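Local coordinates for protein alkylpurine DNA glycosylase AlkC (Pseudomonas fluorescens, PDB 5VHV) that removes alkylated purine bases from DNA as a repair glycosylase, apparently without flipping the damaged nucleotide out of the helix, at residues A[295-300]-A[332-337]; A[258-263]-A[355-360]; A[291-296]-A[339-344]; A[273-278]-A[320-325]. All coordinates share one frame; numbering follows the deposited sequence. Where two conformers were deposited one is given.

Contact 1: A[295-300]-A[332-337]; sequences YVKSTG and TTRKHY. With nucleotides of chain C; nucleotides of chain D.
Tyr337 lies flat against the Lys297-Ser298 peptide and carries its hydroxyl to the DNA. At the root of the side chain, Tyr337 CB meets Val296 CG1 at 3.9 Å. CG stands anti to the carbonyl carbon (chi1 -60°), and the ring beyond it covers the 297-298 peptide. Ser298 N sits over the ring centre, 3.4 Å above its plane, with Lys297 C nearer the rim. Val296 O lies at the ring edge, nearest CD1, while Tyr337 CZ touches Ser298 CB at 3.6 Å. At the tip, Tyr337 OH donates a 2.6 Å hydrogen bond to OP2 of DT3 of chain C. Ser298 N takes OP1 of the same phosphate at 2.9 Å, in a nearly straight bond (167°). An alanine at Tyr337 would probably leave OP2 without its hydroxyl donor and uncover the 297-298 peptide. Lys297 NZ forms a salt bridge with another phosphate of the DNA and also reaches Lys335 O, weakly and through water 3. Farther along the contact, Arg334 CD lies over one face of the Tyr295 ring, 3.8 Å from its centroid. Arg334 NH1 bonds OP1 of DA4 of chain D at 2.8 Å, and water 1 joins NH1, Tyr295 OH and His336 NE2. Backbone N-H, hydroxyl and guanidinium groups on two loops of the beta domain bind phosphates of both DNA chains, a mode consistent with recognition mainly of the backbone.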
# COMPACT_ATOMS: atom_id res chain seq x y z
N TYR A 295 -10.39 -19.42 9.34
CA TYR A 295 -11.67 -19.37 8.65
C TYR A 295 -11.99 -20.67 7.91
O TYR A 295 -11.11 -21.27 7.27
CB TYR A 295 -11.66 -18.23 7.66
CG TYR A 295 -11.79 -16.86 8.27
CD1 TYR A 295 -13.05 -16.34 8.59
CD2 TYR A 295 -10.68 -16.08 8.50
CE1 TYR A 295 -13.18 -15.07 9.11
CE2 TYR A 295 -10.80 -14.79 9.03
CZ TYR A 295 -12.05 -14.30 9.33
OH TYR A 295 -12.14 -13.04 9.82
N VAL A 296 -13.26 -21.08 7.94
CA VAL A 296 -13.74 -22.11 7.03
C VAL A 296 -13.90 -21.50 5.64
O VAL A 296 -14.52 -20.44 5.48
CB VAL A 296 -15.08 -22.69 7.51
CG1 VAL A 296 -15.59 -23.80 6.56
CG2 VAL A 296 -14.97 -23.20 8.96
N LYS A 297 -13.38 -22.19 4.62
CA LYS A 297 -13.49 -21.72 3.25
C LYS A 297 -14.37 -22.68 2.45
O LYS A 297 -14.86 -23.69 2.96
CB LYS A 297 -12.10 -21.57 2.61
CG LYS A 297 -11.10 -20.71 3.40
CD LYS A 297 -11.63 -19.29 3.72
CE LYS A 297 -12.08 -18.52 2.49
NZ LYS A 297 -12.26 -17.05 2.81
N SER A 298 -14.55 -22.35 1.17
CA SER A 298 -15.40 -23.16 0.31
C SER A 298 -14.96 -24.61 0.32
O SER A 298 -15.78 -25.54 0.32
CB SER A 298 -15.37 -22.61 -1.12
OG SER A 298 -16.25 -23.36 -1.95
N THR A 299 -13.66 -24.83 0.27
CA THR A 299 -13.08 -26.13 0.53
C THR A 299 -12.02 -25.91 1.59
O THR A 299 -11.23 -24.96 1.49
CB THR A 299 -12.47 -26.76 -0.73
OG1 THR A 299 -11.14 -26.28 -0.90
CG2 THR A 299 -13.30 -26.42 -1.98
N GLY A 300 -12.05 -26.74 2.63
CA GLY A 300 -11.04 -26.66 3.67
C GLY A 300 -11.09 -25.36 4.47
O GLY A 300 -12.15 -24.79 4.74
N THR A 332 -16.71 -7.87 0.23
CA THR A 332 -16.05 -8.05 -1.05
C THR A 332 -14.80 -8.90 -0.89
O THR A 332 -14.54 -9.79 -1.71
CB THR A 332 -15.69 -6.70 -1.66
OG1 THR A 332 -16.88 -5.93 -1.80
CG2 THR A 332 -15.08 -6.90 -3.01
N THR A 333 -14.03 -8.65 0.15
CA THR A 333 -12.74 -9.30 0.29
C THR A 333 -12.79 -10.61 1.07
O THR A 333 -11.75 -11.25 1.20
CB THR A 333 -11.72 -8.36 0.95
OG1 THR A 333 -10.39 -8.91 0.81
CG2 THR A 333 -12.04 -8.14 2.43
N ARG A 334 -13.95 -11.03 1.58
CA ARG A 334 -14.01 -12.30 2.31
C ARG A 334 -15.44 -12.82 2.34
O ARG A 334 -16.32 -12.18 2.93
CB ARG A 334 -13.48 -12.14 3.74
CG ARG A 334 -13.28 -13.46 4.49
CD ARG A 334 -12.63 -13.30 5.88
NE ARG A 334 -11.39 -12.56 5.80
CZ ARG A 334 -11.19 -11.31 6.24
NH1 ARG A 334 -12.14 -10.65 6.88
NH2 ARG A 334 -10.02 -10.72 6.05
N LYS A 335 -15.66 -13.98 1.72
CA LYS A 335 -16.89 -14.74 1.88
C LYS A 335 -16.71 -15.76 2.99
O LYS A 335 -15.61 -16.30 3.18
CB LYS A 335 -17.27 -15.44 0.57
CG LYS A 335 -18.57 -16.23 0.62
CD LYS A 335 -19.02 -16.64 -0.79
CE LYS A 335 -20.04 -17.77 -0.77
NZ LYS A 335 -21.36 -17.38 -0.20
N HIS A 336 -17.78 -16.03 3.72
CA HIS A 336 -17.74 -16.93 4.86
C HIS A 336 -18.55 -18.19 4.57
O HIS A 336 -19.46 -18.21 3.74
CB HIS A 336 -18.26 -16.27 6.14
CG HIS A 336 -17.49 -15.04 6.51
ND1 HIS A 336 -17.66 -13.84 5.85
CD2 HIS A 336 -16.52 -14.83 7.43
CE1 HIS A 336 -16.83 -12.94 6.36
NE2 HIS A 336 -16.14 -13.51 7.32
N TYR A 337 -18.18 -19.25 5.29
CA TYR A 337 -18.75 -20.57 5.12
C TYR A 337 -19.05 -21.15 6.49
O TYR A 337 -18.30 -20.90 7.45
CB TYR A 337 -17.78 -21.45 4.35
CG TYR A 337 -17.48 -20.86 2.99
CD1 TYR A 337 -16.52 -19.89 2.83
CD2 TYR A 337 -18.21 -21.26 1.87
CE1 TYR A 337 -16.25 -19.34 1.57
CE2 TYR A 337 -17.96 -20.73 0.63
CZ TYR A 337 -16.97 -19.76 0.48
OH TYR A 337 -16.72 -19.23 -0.76
P DT C 3 -13.37 -19.01 -1.13
OP1 DT C 3 -13.29 -20.21 -0.26
OP2 DT C 3 -14.42 -17.99 -0.98
O5' DT C 3 -12.00 -18.19 -1.12
C5' DT C 3 -10.81 -18.91 -1.18
C4' DT C 3 -9.62 -17.98 -1.30
O4' DT C 3 -9.67 -17.27 -2.55
C3' DT C 3 -9.55 -16.88 -0.24
O3' DT C 3 -8.69 -17.29 0.80
C2' DT C 3 -9.02 -15.65 -1.00
C1' DT C 3 -8.81 -16.18 -2.42
N1 DT C 3 -9.11 -15.23 -3.53
C2 DT C 3 -8.08 -14.76 -4.32
O2 DT C 3 -6.91 -15.02 -4.09
N3 DT C 3 -8.46 -13.95 -5.35
C4 DT C 3 -9.74 -13.59 -5.69
O4 DT C 3 -9.98 -12.85 -6.64
C5 DT C 3 -10.79 -14.14 -4.84
C7 DT C 3 -12.22 -13.81 -5.11
C6 DT C 3 -10.42 -14.93 -3.82
P DC D 5 -14.99 -5.10 2.06
OP1 DC D 5 -16.46 -5.09 2.01
OP2 DC D 5 -14.15 -6.20 1.58
O5' DC D 5 -14.45 -3.98 1.04
C5' DC D 5 -14.96 -2.67 1.09
C4' DC D 5 -14.10 -1.76 0.23
O4' DC D 5 -12.81 -1.60 0.85
C3' DC D 5 -13.80 -2.29 -1.19
O3' DC D 5 -14.41 -1.48 -2.15
C2' DC D 5 -12.27 -2.25 -1.31
C1' DC D 5 -11.90 -1.31 -0.18
N1 DC D 5 -10.54 -1.45 0.35
C2 DC D 5 -9.75 -0.29 0.50
O2 DC D 5 -10.24 0.82 0.17
N3 DC D 5 -8.50 -0.42 0.99
C4 DC D 5 -8.04 -1.63 1.34
N4 DC D 5 -6.78 -1.72 1.83
C5 DC D 5 -8.84 -2.81 1.20
C6 DC D 5 -10.07 -2.67 0.71
P DA D 4 -10.66 -6.85 6.88
OP1 DA D 4 -11.62 -7.90 7.27
OP2 DA D 4 -9.40 -7.11 6.17
O5' DA D 4 -11.41 -5.74 6.04
C5' DA D 4 -12.65 -5.23 6.52
C4' DA D 4 -13.31 -4.33 5.49
O4' DA D 4 -12.59 -3.07 5.40
C3' DA D 4 -13.35 -4.88 4.09
O3' DA D 4 -14.60 -4.53 3.49
C2' DA D 4 -12.15 -4.23 3.40
C1' DA D 4 -12.11 -2.86 4.08
N9 DA D 4 -10.79 -2.25 4.23
C8 DA D 4 -9.66 -2.86 4.66
N7 DA D 4 -8.64 -2.06 4.76
C5 DA D 4 -9.15 -0.82 4.43
C6 DA D 4 -8.56 0.44 4.35
N6 DA D 4 -7.27 0.63 4.65
N1 DA D 4 -9.32 1.48 3.99
C2 DA D 4 -10.62 1.26 3.72
N3 DA D 4 -11.29 0.10 3.74
C4 DA D 4 -10.48 -0.91 4.11
O HOH W 1 -14.32 -11.91 8.64
O HOH W 2 -15.69 -18.55 6.83
O HOH W 3 -13.97 -16.83 5.21
O HOH W 4 -13.51 -15.79 0.63

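Contact 2: A[258-263]-A[355-360]; sequences LMVTPA and AEFELR
Leu258 begins the contact with its CG 4.5 Å from Ala355 CB, on the first and last strands of a seven-stranded beta domain. The two run parallel, 9° apart, as the first and last strands do in an immunoglobulin-like sandwich, the fold that the strand order matches. The Leu258 side chain also reaches Leu273 and Phe275 on the neighbouring strand 270-279. Met259 is still paired with that strand, through backbone bonds to Ser274, and only its carbonyl carbon comes near Ala355 CB. Val260 carries most of the apolar contact, turning one methyl to each of two residues of strand 350-359. Val260 CG2 packs on Ala355 CB at 3.8 Å, and CG1 meets Phe357 CB at 4.1 Å. The Phe357 CG lies between its own backbone N and carbonyl carbon (chi1 67°), and from there the ring leads away from segment 258-263 to stack on His341. The backbones do not pair directly at this level: water 5 stands between them, 2.7 Å from Val260 O, and also lies close to Glu356 O. Thr261 still bonds Asn272 through its backbone. A cis peptide then leads into Pro262, and the chain changes partner from strand 270-279 to strand 350-359, as in the split first strand of many immunoglobulin domains. Pro262 O reaches Phe357 CB at 3.9 Å. Ala263 completes the change: its O accepts a 2.8 Å hydrogen bond from Glu358 N (167°), and the same oxygen lies 3.3 Å from Phe357 CA in a CA-H...O contact.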
# COMPACT_ATOMS: atom_id res chain seq x y z
N LEU A 258 -10.39 -16.65 29.02
CA LEU A 258 -10.43 -16.55 27.56
C LEU A 258 -11.78 -17.04 27.06
O LEU A 258 -12.24 -18.11 27.45
CB LEU A 258 -9.30 -17.36 26.93
CG LEU A 258 -9.37 -17.51 25.40
CD1 LEU A 258 -9.27 -16.17 24.71
CD2 LEU A 258 -8.28 -18.42 24.84
N MET A 259 -12.44 -16.23 26.25
CA MET A 259 -13.71 -16.65 25.69
C MET A 259 -13.98 -15.92 24.38
O MET A 259 -13.47 -14.82 24.14
CB MET A 259 -14.86 -16.42 26.68
CG MET A 259 -15.21 -14.97 26.91
SD MET A 259 -16.49 -14.78 28.21
CE MET A 259 -15.49 -15.00 29.67
N VAL A 260 -14.78 -16.56 23.55
CA VAL A 260 -15.42 -15.91 22.41
C VAL A 260 -16.92 -16.07 22.59
O VAL A 260 -17.39 -17.18 22.87
CB VAL A 260 -14.94 -16.50 21.07
CG1 VAL A 260 -15.72 -15.92 19.91
CG2 VAL A 260 -13.46 -16.21 20.88
N THR A 261 -17.65 -14.97 22.51
CA THR A 261 -19.09 -15.00 22.65
C THR A 261 -19.73 -14.20 21.54
O THR A 261 -19.12 -13.24 21.04
CB THR A 261 -19.54 -14.43 24.00
OG1 THR A 261 -19.16 -13.06 24.06
CG2 THR A 261 -18.89 -15.16 25.12
N PRO A 262 -20.93 -14.59 21.08
CA PRO A 262 -21.64 -15.82 21.43
C PRO A 262 -20.94 -17.05 20.87
O PRO A 262 -20.14 -16.93 19.95
CB PRO A 262 -23.01 -15.66 20.77
CG PRO A 262 -23.08 -14.23 20.26
CD PRO A 262 -21.66 -13.80 20.07
N ALA A 263 -21.29 -18.22 21.40
CA ALA A 263 -20.69 -19.46 20.91
C ALA A 263 -21.15 -19.80 19.50
O ALA A 263 -20.44 -20.49 18.76
CB ALA A 263 -21.05 -20.60 21.87
N ALA A 355 -10.15 -20.44 21.36
CA ALA A 355 -11.57 -20.57 21.62
C ALA A 355 -12.26 -20.72 20.27
O ALA A 355 -11.62 -20.65 19.22
CB ALA A 355 -12.13 -19.38 22.41
N GLU A 356 -13.56 -20.98 20.30
CA GLU A 356 -14.26 -21.33 19.07
C GLU A 356 -15.56 -20.56 18.98
O GLU A 356 -16.18 -20.25 20.00
CB GLU A 356 -14.60 -22.83 18.99
CG GLU A 356 -13.42 -23.77 19.14
CD GLU A 356 -12.99 -23.94 20.58
OE1 GLU A 356 -13.85 -24.23 21.44
OE2 GLU A 356 -11.78 -23.76 20.85
N PHE A 357 -15.99 -20.29 17.76
CA PHE A 357 -17.38 -19.95 17.52
C PHE A 357 -17.87 -20.71 16.29
O PHE A 357 -17.10 -21.01 15.38
CB PHE A 357 -17.59 -18.44 17.34
CG PHE A 357 -16.97 -17.84 16.09
CD1 PHE A 357 -15.66 -17.39 16.09
CD2 PHE A 357 -17.73 -17.68 14.94
CE1 PHE A 357 -15.11 -16.82 14.95
CE2 PHE A 357 -17.19 -17.11 13.82
CZ PHE A 357 -15.87 -16.66 13.82
N GLU A 358 -19.17 -21.01 16.29
CA GLU A 358 -19.81 -21.69 15.18
C GLU A 358 -20.56 -20.67 14.34
O GLU A 358 -21.36 -19.89 14.87
CB GLU A 358 -20.77 -22.75 15.68
CG GLU A 358 -21.41 -23.57 14.58
CD GLU A 358 -20.54 -24.74 14.11
OE1 GLU A 358 -19.52 -25.08 14.77
OE2 GLU A 358 -20.90 -25.33 13.06
N LEU A 359 -20.31 -20.69 13.04
CA LEU A 359 -21.06 -19.87 12.08
C LEU A 359 -22.13 -20.76 11.46
O LEU A 359 -21.83 -21.82 10.91
CB LEU A 359 -20.13 -19.29 11.01
CG LEU A 359 -20.78 -18.46 9.91
CD1 LEU A 359 -21.55 -17.29 10.51
CD2 LEU A 359 -19.70 -17.94 8.95
N ARG A 360 -23.40 -20.35 11.60
CA ARG A 360 -24.52 -21.21 11.22
C ARG A 360 -24.68 -21.21 9.70
O ARG A 360 -24.35 -20.24 9.02
CB ARG A 360 -25.83 -20.74 11.86
CG ARG A 360 -26.05 -21.20 13.28
CD ARG A 360 -27.53 -21.06 13.66
NE ARG A 360 -27.74 -21.05 15.10
CZ ARG A 360 -27.68 -19.96 15.87
NH1 ARG A 360 -27.41 -18.77 15.34
NH2 ARG A 360 -27.89 -20.06 17.17
O HOH W 5 -17.65 -19.81 22.35

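Contact 3: A[291-296]-A[339-344]; sequences YAIDYV and GRHVVH
Asp294 OD2 accepts a 2.7 Å hydrogen bond from His344 NE2, nearly straight at 167°. OD2 lies in the plane of the His344 ring, but NE2 meets it from above the carboxylate plane, 45° out of it. Alongside this pair the strands run antiparallel: Ala292 and His344 exchange two backbone bonds, and Asp294 N bonds Val342 O at 2.9 Å. On the other side of the sheet Ile293 CG1 meets Val343 CG2, and Tyr291 CD2 rests against Val343 CG1 at 4.0 Å. The strand order is consistent with the central C-F pair of an immunoglobulin-like fold. Beside Tyr295 and Val296 lies the His341 ring. Its ND1 donates to Gly339 O at 3.0 Å, NE2 bonds water 2 at 2.9 Å, and that water donates to Val296 O. Val296 CG2 lies over one face of the ring, 4.0 Å from its centroid. A leucine at His341 would probably leave Gly339 O without its side-chain donor and water 2 with one anchor fewer. Because Asp294 faces the N-H at NE2, it is likely to stabilise a positive charge on His344 if the ring takes up a second proton.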
# COMPACT_ATOMS: atom_id res chain seq x y z
N TYR A 291 -4.35 -11.73 17.37
CA TYR A 291 -5.16 -12.94 17.37
C TYR A 291 -5.32 -13.42 15.95
O TYR A 291 -5.05 -12.69 14.99
CB TYR A 291 -6.54 -12.75 18.01
CG TYR A 291 -7.51 -11.85 17.27
CD1 TYR A 291 -7.41 -10.48 17.37
CD2 TYR A 291 -8.58 -12.39 16.55
CE1 TYR A 291 -8.31 -9.66 16.73
CE2 TYR A 291 -9.49 -11.56 15.90
CZ TYR A 291 -9.35 -10.21 16.02
OH TYR A 291 -10.23 -9.37 15.40
N ALA A 292 -5.69 -14.68 15.80
CA ALA A 292 -5.88 -15.24 14.48
C ALA A 292 -7.16 -16.06 14.41
O ALA A 292 -7.54 -16.71 15.38
CB ALA A 292 -4.70 -16.11 14.08
N ILE A 293 -7.81 -16.02 13.25
CA ILE A 293 -8.97 -16.85 12.97
C ILE A 293 -8.63 -17.85 11.89
O ILE A 293 -8.13 -17.48 10.82
CB ILE A 293 -10.19 -16.01 12.56
CG1 ILE A 293 -10.53 -14.99 13.65
CG2 ILE A 293 -11.39 -16.95 12.27
CD1 ILE A 293 -11.73 -14.09 13.31
N ASP A 294 -8.94 -19.12 12.15
CA ASP A 294 -8.91 -20.17 11.14
C ASP A 294 -10.26 -20.18 10.43
O ASP A 294 -11.19 -20.84 10.87
CB ASP A 294 -8.67 -21.53 11.78
CG ASP A 294 -7.28 -21.67 12.37
OD1 ASP A 294 -6.35 -21.01 11.89
OD2 ASP A 294 -7.12 -22.47 13.32
N TYR A 295 -10.39 -19.42 9.34
CA TYR A 295 -11.67 -19.37 8.65
C TYR A 295 -11.99 -20.67 7.91
O TYR A 295 -11.11 -21.27 7.27
CB TYR A 295 -11.66 -18.23 7.66
CG TYR A 295 -11.79 -16.86 8.27
CD1 TYR A 295 -13.05 -16.34 8.59
CD2 TYR A 295 -10.68 -16.08 8.50
CE1 TYR A 295 -13.18 -15.07 9.11
CE2 TYR A 295 -10.80 -14.79 9.03
CZ TYR A 295 -12.05 -14.30 9.33
OH TYR A 295 -12.14 -13.04 9.82
N VAL A 296 -13.26 -21.08 7.94
CA VAL A 296 -13.74 -22.11 7.03
C VAL A 296 -13.90 -21.50 5.64
O VAL A 296 -14.52 -20.44 5.48
CB VAL A 296 -15.08 -22.69 7.51
CG1 VAL A 296 -15.59 -23.80 6.56
CG2 VAL A 296 -14.97 -23.20 8.96
N GLY A 339 -19.57 -23.36 9.90
CA GLY A 339 -18.85 -24.37 10.65
C GLY A 339 -18.05 -23.75 11.79
O GLY A 339 -18.19 -22.57 12.14
N ARG A 340 -17.18 -24.59 12.34
CA ARG A 340 -16.37 -24.24 13.50
C ARG A 340 -15.23 -23.32 13.08
O ARG A 340 -14.41 -23.69 12.23
CB ARG A 340 -15.84 -25.52 14.15
CG ARG A 340 -14.80 -25.30 15.28
CD ARG A 340 -14.24 -26.66 15.77
NE ARG A 340 -15.31 -27.48 16.28
CZ ARG A 340 -15.44 -28.79 16.08
NH1 ARG A 340 -14.54 -29.48 15.38
NH2 ARG A 340 -16.49 -29.40 16.59
N HIS A 341 -15.18 -22.15 13.70
CA HIS A 341 -14.12 -21.17 13.49
C HIS A 341 -13.29 -21.09 14.76
O HIS A 341 -13.82 -20.75 15.83
CB HIS A 341 -14.71 -19.80 13.14
CG HIS A 341 -15.20 -19.70 11.73
ND1 HIS A 341 -16.27 -20.43 11.27
CD2 HIS A 341 -14.78 -18.94 10.69
CE1 HIS A 341 -16.48 -20.14 9.99
NE2 HIS A 341 -15.59 -19.24 9.62
N VAL A 342 -12.01 -21.39 14.66
CA VAL A 342 -11.11 -21.38 15.81
C VAL A 342 -10.37 -20.04 15.86
O VAL A 342 -9.90 -19.55 14.84
CB VAL A 342 -10.13 -22.56 15.76
CG1 VAL A 342 -9.21 -22.54 16.99
CG2 VAL A 342 -10.90 -23.89 15.69
N VAL A 343 -10.27 -19.48 17.07
CA VAL A 343 -9.64 -18.18 17.33
C VAL A 343 -8.46 -18.42 18.25
O VAL A 343 -8.63 -19.02 19.32
CB VAL A 343 -10.63 -17.19 17.97
CG1 VAL A 343 -9.98 -15.82 18.18
CG2 VAL A 343 -11.86 -17.05 17.10
N HIS A 344 -7.26 -18.00 17.82
CA HIS A 344 -6.04 -18.19 18.60
C HIS A 344 -5.54 -16.85 19.14
O HIS A 344 -5.53 -15.85 18.41
CB HIS A 344 -4.92 -18.81 17.77
CG HIS A 344 -5.31 -20.07 17.05
ND1 HIS A 344 -5.23 -21.31 17.62
CD2 HIS A 344 -5.77 -20.26 15.79
CE1 HIS A 344 -5.63 -22.22 16.76
NE2 HIS A 344 -5.98 -21.61 15.64
O HOH W 6 -11.66 -23.08 12.05
O HOH W 2 -15.69 -18.55 6.83

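Contact 4: A[273-278]-A[320-325]; sequences LSFTLE and QHIRRE
In Phe275 CG lies between the backbone N and the carbonyl carbon (chi1 54°), and in Ile322 CG1 is anti to the carbonyl carbon (chi1 -68°); from these positions the phenyl ring and the isoleucine branches meet on one face of the sheet. Ile322 CB sits over one face of the Phe275 ring, 3.8 Å above its plane and displaced toward the rim. Ile322 CG2 touches Phe275 CZ at 3.6 Å and CD1 touches CE2 at 3.7 Å. Leu277 adds its CD1, 3.8 Å from Ile322 CD1, while its CG lies at the edge of the Phe275 ring. These side chains share one face of the sheet, where Phe275 also reaches Val289 and Ile322 reaches Leu309, so they belong to the hydrophobic core between the layers. The two strands are antiparallel, and the order of strands matches the B-E pair of an immunoglobulin-like sandwich. Leu273 with Arg324, Phe275 with Ile322 and Leu277 with Gln320 are the hydrogen-bonded pairs, each with a bond in both directions. On the opposite face Thr276 and His321 run side by side and point the same way. Their OG1 and ND1 share a 3.0 Å hydrogen bond in which either could be the donor. Gln320 bends back along its own strand, NE2 donating to His321 O at 3.0 Å.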
# COMPACT_ATOMS: atom_id res chain seq x y z
N LEU A 273 -14.12 -11.32 21.39
CA LEU A 273 -12.96 -12.01 21.93
C LEU A 273 -12.50 -11.28 23.19
O LEU A 273 -12.26 -10.07 23.15
CB LEU A 273 -11.83 -12.03 20.89
CG LEU A 273 -10.45 -12.46 21.39
CD1 LEU A 273 -10.45 -13.91 21.89
CD2 LEU A 273 -9.44 -12.30 20.26
N SER A 274 -12.39 -12.00 24.30
CA SER A 274 -11.87 -11.35 25.49
C SER A 274 -11.05 -12.32 26.32
O SER A 274 -11.25 -13.54 26.28
CB SER A 274 -13.01 -10.73 26.33
OG SER A 274 -13.89 -11.71 26.85
N PHE A 275 -10.09 -11.75 27.04
CA PHE A 275 -9.23 -12.48 27.97
C PHE A 275 -8.46 -11.46 28.81
O PHE A 275 -8.45 -10.26 28.51
CB PHE A 275 -8.26 -13.41 27.23
CG PHE A 275 -7.44 -12.70 26.18
CD1 PHE A 275 -7.94 -12.51 24.90
CD2 PHE A 275 -6.17 -12.21 26.49
CE1 PHE A 275 -7.18 -11.85 23.93
CE2 PHE A 275 -5.42 -11.55 25.53
CZ PHE A 275 -5.93 -11.37 24.24
N THR A 276 -7.81 -11.97 29.84
CA THR A 276 -6.98 -11.18 30.74
C THR A 276 -5.57 -11.77 30.74
O THR A 276 -5.41 -12.99 30.82
CB THR A 276 -7.57 -11.19 32.15
OG1 THR A 276 -8.94 -10.75 32.09
CG2 THR A 276 -6.78 -10.28 33.09
N LEU A 277 -4.57 -10.90 30.65
CA LEU A 277 -3.17 -11.30 30.79
C LEU A 277 -2.67 -10.86 32.15
O LEU A 277 -2.85 -9.69 32.52
CB LEU A 277 -2.31 -10.68 29.69
CG LEU A 277 -2.66 -11.08 28.26
CD1 LEU A 277 -1.79 -10.33 27.27
CD2 LEU A 277 -2.51 -12.58 28.06
N GLU A 278 -2.07 -11.78 32.89
CA GLU A 278 -1.47 -11.49 34.18
C GLU A 278 0.04 -11.67 34.07
O GLU A 278 0.51 -12.76 33.76
CB GLU A 278 -2.03 -12.40 35.27
CG GLU A 278 -1.39 -12.17 36.65
CD GLU A 278 -1.55 -13.35 37.58
OE1 GLU A 278 -0.80 -13.42 38.58
OE2 GLU A 278 -2.41 -14.21 37.31
N GLN A 320 -4.11 -7.14 32.73
CA GLN A 320 -4.68 -6.28 31.70
C GLN A 320 -5.80 -7.03 31.00
O GLN A 320 -5.56 -8.10 30.43
CB GLN A 320 -3.61 -5.87 30.69
CG GLN A 320 -4.13 -5.01 29.56
CD GLN A 320 -4.62 -3.68 30.05
OE1 GLN A 320 -3.95 -3.02 30.85
NE2 GLN A 320 -5.80 -3.27 29.61
N HIS A 321 -7.00 -6.47 31.04
CA HIS A 321 -8.12 -6.99 30.27
C HIS A 321 -7.95 -6.60 28.81
O HIS A 321 -7.54 -5.48 28.50
CB HIS A 321 -9.45 -6.43 30.79
CG HIS A 321 -9.77 -6.79 32.20
ND1 HIS A 321 -10.09 -8.07 32.60
CD2 HIS A 321 -9.84 -6.03 33.32
CE1 HIS A 321 -10.34 -8.08 33.89
NE2 HIS A 321 -10.19 -6.86 34.36
N ILE A 322 -8.28 -7.52 27.92
CA ILE A 322 -8.24 -7.29 26.49
C ILE A 322 -9.56 -7.75 25.90
O ILE A 322 -10.10 -8.79 26.29
CB ILE A 322 -7.03 -8.00 25.83
CG1 ILE A 322 -5.74 -7.31 26.31
CG2 ILE A 322 -7.13 -7.96 24.31
CD1 ILE A 322 -4.46 -7.98 25.91
N ARG A 323 -10.10 -6.96 24.98
CA ARG A 323 -11.42 -7.25 24.44
C ARG A 323 -11.49 -6.69 23.03
O ARG A 323 -11.10 -5.53 22.82
CB ARG A 323 -12.52 -6.64 25.31
CG ARG A 323 -13.92 -6.87 24.77
CD ARG A 323 -14.97 -6.31 25.72
NE ARG A 323 -16.33 -6.56 25.25
CZ ARG A 323 -17.07 -7.59 25.64
NH1 ARG A 323 -16.60 -8.46 26.52
NH2 ARG A 323 -18.30 -7.74 25.16
N ARG A 324 -11.98 -7.49 22.09
CA ARG A 324 -12.14 -7.05 20.71
C ARG A 324 -13.43 -7.62 20.14
O ARG A 324 -13.63 -8.83 20.16
CB ARG A 324 -10.96 -7.49 19.84
CG ARG A 324 -11.09 -7.21 18.33
CD ARG A 324 -11.34 -5.75 17.97
NE ARG A 324 -10.38 -4.83 18.60
CZ ARG A 324 -9.12 -4.65 18.22
NH1 ARG A 324 -8.63 -5.33 17.20
NH2 ARG A 324 -8.34 -3.81 18.89
N GLU A 325 -14.28 -6.73 19.63
CA GLU A 325 -15.47 -7.12 18.89
C GLU A 325 -15.14 -7.19 17.40
O GLU A 325 -14.38 -6.37 16.88
CB GLU A 325 -16.56 -6.09 19.20
CG GLU A 325 -17.79 -6.15 18.39
CD GLU A 325 -18.65 -4.95 18.69
OE1 GLU A 325 -18.63 -3.99 17.89
OE2 GLU A 325 -19.28 -4.95 19.76

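Overall arrangement
All four contacts belong to the C-terminal beta domain, and contact 1 is the one that touches DNA. Contact 3 continues into it through Tyr295 and Val296, their centres about 11 Å apart, and water 2 serves both. Contacts 2 and 3 are closest, at about 9 Å between centres, joined by probable backbone hydrogen bonds from His341 N to Phe357 O and from Val343 N to Ala355 O. Another, from Met259 N to Ser274 O, links contacts 2 and 4, while Tyr291 CG packs on Leu273 CD2 at 3.6 Å between contacts 3 and 4. Contacts 1 and 4 do not touch. The bound polyether, beside Leu5, Phe83 and Trp160, lies in the N-terminal, helical part of the chain.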